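Local coordinates for RE55538p (Drosophila melanogaster, PDB 4IX7), which represses transcription of neural development genes and acts as a corepressor, binding preferentially, through its BEN domain, to the palindrome 5'-CCAATTGG-3', at a contact of chain A with DNA. Sequence-based numbering; all coordinates share one arbitrary frame.

A contact of chain A with DNA. Residues 54-57. With nucleotides of chain B; nucleotides of chain C.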
loop_
_atom_site.group_PDB
_atom_site.type_symbol
_atom_site.label_atom_id
_atom_site.label_comp_id
_atom_site.label_asym_id
_atom_site.label_seq_id
_atom_site.Cartn_x
_atom_site.Cartn_y
_atom_site.Cartn_z
ATOM N N SER A 54 -7.308 -9.774 9.633
ATOM C CA SER A 54 -7.419 -8.343 9.411
ATOM C C SER A 54 -7.829 -7.685 10.714
ATOM O O SER A 54 -8.720 -8.177 11.407
ATOM C CB SER A 54 -8.479 -8.049 8.355
ATOM O OG SER A 54 -8.663 -6.644 8.229
ATOM N N PRO A 55 -7.186 -6.566 11.057
ATOM C CA PRO A 55 -7.559 -5.839 12.270
ATOM C C PRO A 55 -8.960 -5.249 12.136
ATOM O O PRO A 55 -9.628 -4.970 13.135
ATOM C CB PRO A 55 -6.525 -4.704 12.330
ATOM C CG PRO A 55 -5.379 -5.166 11.468
ATOM C CD PRO A 55 -6.024 -5.966 10.377
ATOM N N ALA A 56 -9.395 -5.067 10.895
ATOM C CA ALA A 56 -10.608 -4.314 10.589
ATOM C C ALA A 56 -11.854 -5.175 10.662
ATOM O O ALA A 56 -12.975 -4.682 10.504
ATOM C CB ALA A 56 -10.491 -3.672 9.212
ATOM N N PHE A 57 -11.648 -6.468 10.883
ATOM C CA PHE A 57 -12.749 -7.412 10.965
ATOM C C PHE A 57 -12.532 -8.348 12.142
ATOM O O PHE A 57 -12.868 -9.532 12.091
ATOM C CB PHE A 57 -12.897 -8.166 9.642
ATOM C CG PHE A 57 -13.072 -7.254 8.460
ATOM C CD1 PHE A 57 -14.325 -6.766 8.121
ATOM C CD2 PHE A 57 -11.974 -6.849 7.714
ATOM C CE1 PHE A 57 -14.486 -5.909 7.042
ATOM C CE2 PHE A 57 -12.125 -5.993 6.637
ATOM C CZ PHE A 57 -13.384 -5.520 6.298
ATOM P P DA B 7 -1.675 -9.755 4.835
ATOM O OP1 DA B 7 -1.202 -11.081 5.299
ATOM O OP2 DA B 7 -1.530 -9.345 3.418
ATOM O "O5'" DA B 7 -3.211 -9.612 5.166
ATOM C "C5'" DA B 7 -3.658 -10.043 6.443
ATOM C "C4'" DA B 7 -5.167 -9.928 6.492
ATOM O "O4'" DA B 7 -5.514 -8.522 6.638
ATOM C "C3'" DA B 7 -5.928 -10.439 5.273
ATOM O "O3'" DA B 7 -7.181 -10.968 5.718
ATOM C "C2'" DA B 7 -6.141 -9.181 4.423
ATOM C "C1'" DA B 7 -6.244 -8.097 5.500
ATOM N N9 DA B 7 -5.710 -6.789 5.103
ATOM C C8 DA B 7 -4.573 -6.536 4.375
ATOM N N7 DA B 7 -4.357 -5.254 4.166
ATOM C C5 DA B 7 -5.418 -4.622 4.811
ATOM C C6 DA B 7 -5.779 -3.267 4.956
ATOM N N6 DA B 7 -5.065 -2.242 4.449
ATOM N N1 DA B 7 -6.902 -2.997 5.655
ATOM C C2 DA B 7 -7.626 -4.007 6.165
ATOM N N3 DA B 7 -7.387 -5.321 6.093
ATOM C C4 DA B 7 -6.267 -5.561 5.381
ATOM P P DT B 8 -8.170 -11.701 4.689
ATOM O OP1 DT B 8 -8.886 -12.771 5.439
ATOM O OP2 DT B 8 -7.413 -12.044 3.474
ATOM O "O5'" DT B 8 -9.231 -10.563 4.307
ATOM C "C5'" DT B 8 -10.073 -10.062 5.332
ATOM C "C4'" DT B 8 -10.853 -8.877 4.790
ATOM O "O4'" DT B 8 -9.934 -7.787 4.551
ATOM C "C3'" DT B 8 -11.526 -9.129 3.448
ATOM O "O3'" DT B 8 -12.918 -9.270 3.690
ATOM C "C2'" DT B 8 -11.237 -7.889 2.601
ATOM C "C1'" DT B 8 -10.556 -6.956 3.585
ATOM N N1 DT B 8 -9.480 -6.100 3.026
ATOM C C2 DT B 8 -9.571 -4.742 3.215
ATOM O O2 DT B 8 -10.504 -4.222 3.802
ATOM N N3 DT B 8 -8.539 -4.014 2.680
ATOM C C4 DT B 8 -7.452 -4.521 1.990
ATOM O O4 DT B 8 -6.574 -3.787 1.556
ATOM C C5 DT B 8 -7.416 -5.951 1.836
ATOM C C7 DT B 8 -6.274 -6.599 1.109
ATOM C C6 DT B 8 -8.424 -6.668 2.351
ATOM P P DT C 8 -12.462 6.127 6.219
ATOM O OP1 DT C 8 -13.884 6.512 6.461
ATOM O OP2 DT C 8 -11.356 7.056 6.474
ATOM O "O5'" DT C 8 -12.199 4.808 7.076
ATOM C "C5'" DT C 8 -13.209 3.838 7.152
ATOM C "C4'" DT C 8 -12.630 2.622 7.827
ATOM O "O4'" DT C 8 -11.598 2.064 6.986
ATOM C "C3'" DT C 8 -11.959 2.924 9.162
ATOM O "O3'" DT C 8 -12.837 2.448 10.160
ATOM C "C2'" DT C 8 -10.654 2.128 9.129
ATOM C "C1'" DT C 8 -10.774 1.317 7.845
ATOM N N1 DT C 8 -9.494 1.088 7.131
ATOM C C2 DT C 8 -9.141 -0.206 6.825
ATOM O O2 DT C 8 -9.827 -1.168 7.134
ATOM N N3 DT C 8 -7.949 -0.337 6.159
ATOM C C4 DT C 8 -7.110 0.700 5.778
ATOM O O4 DT C 8 -6.053 0.496 5.182
ATOM C C5 DT C 8 -7.558 2.028 6.119
ATOM C C7 DT C 8 -6.721 3.212 5.762
ATOM C C6 DT C 8 -8.711 2.168 6.773
ATOM P P DT C 9 -12.533 2.720 11.714
ATOM O OP1 DT C 9 -13.823 2.623 12.442
ATOM O OP2 DT C 9 -11.672 3.922 11.818
ATOM O "O5'" DT C 9 -11.614 1.481 12.147
ATOM C "C5'" DT C 9 -12.148 0.158 12.090
ATOM C "C4'" DT C 9 -11.022 -0.841 12.286
ATOM O "O4'" DT C 9 -10.149 -0.845 11.125
ATOM C "C3'" DT C 9 -10.123 -0.576 13.483
ATOM O "O3'" DT C 9 -10.680 -1.322 14.554
ATOM C "C2'" DT C 9 -8.753 -1.104 13.047
ATOM C "C1'" DT C 9 -8.886 -1.319 11.539
ATOM N N1 DT C 9 -7.871 -0.608 10.712
ATOM C C2 DT C 9 -7.045 -1.344 9.878
ATOM O O2 DT C 9 -7.091 -2.561 9.781
ATOM N N3 DT C 9 -6.153 -0.611 9.146
ATOM C C4 DT C 9 -6.010 0.768 9.172
ATOM O O4 DT C 9 -5.178 1.361 8.479
ATOM C C5 DT C 9 -6.907 1.466 10.052
ATOM C C7 DT C 9 -6.820 2.960 10.140
ATOM C C6 DT C 9 -7.786 0.770 10.783
#
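Ser54 meets the adenine of DA7 of chain B in the minor groove, where a short turn within a long loop of the BEN domain lays one hydroxyl and several apolar groups along the A-T pairs. OG of Ser54, the hydroxyl, donates to N3 of DA7 of chain B, on the sugar edge of the base, at 2.8 Å. OG stands anti to the backbone N (chi1 175°), which carries the hydroxyl to the base while CB of Ser54 rests against the deoxyribose, 3.6 Å from C1' of DA7. The backbone N of Ala56 donates to OG of Ser54 at 3.2 Å, a longer bond that, together with the one to N3, limits rotation of the hydroxyl and leaves its own hydrogen for N3. An alanine here would probably leave N3 without its donor and the N-H of Ala56 without its acceptor, freeing the turn to shift. One step toward the 3' end, the CD2-CE2 edge of Phe57 meets the sugar of DT8 of chain B, CE2 of Phe57 3.6 Å from C1' of that nucleotide; O2 of this thymine lies near the plane of the ring, at its edge. The apolar edge of a flat ring can pack against deoxyribose carbons and needs no polar partner. On chain C, DT8 pairs with DA7 of chain B, N3 of DT8 donating to N1 of DA7 at 2.9 Å, and turns its O2 toward the methyl CB of Ala56, 3.3 Å away. A residue this small can approach the groove floor closely, and its CA also packs on C1' of the next sugar, that of DT9. Pro55 then brings CB to 3.4 Å from O2 of DT9, its ring giving a compact, rigid apolar surface. Since N3 of adenine and O2 of thymine are both acceptors, the contacts would probably read the shape of the groove and the absence of a guanine amino group rather than the order of A and T. Residues 55-57 form a single 3-10 turn, with Ser54 just ahead of it, in the long loop between strands 47-48 and 66-67, projecting from the helical body into the minor groove.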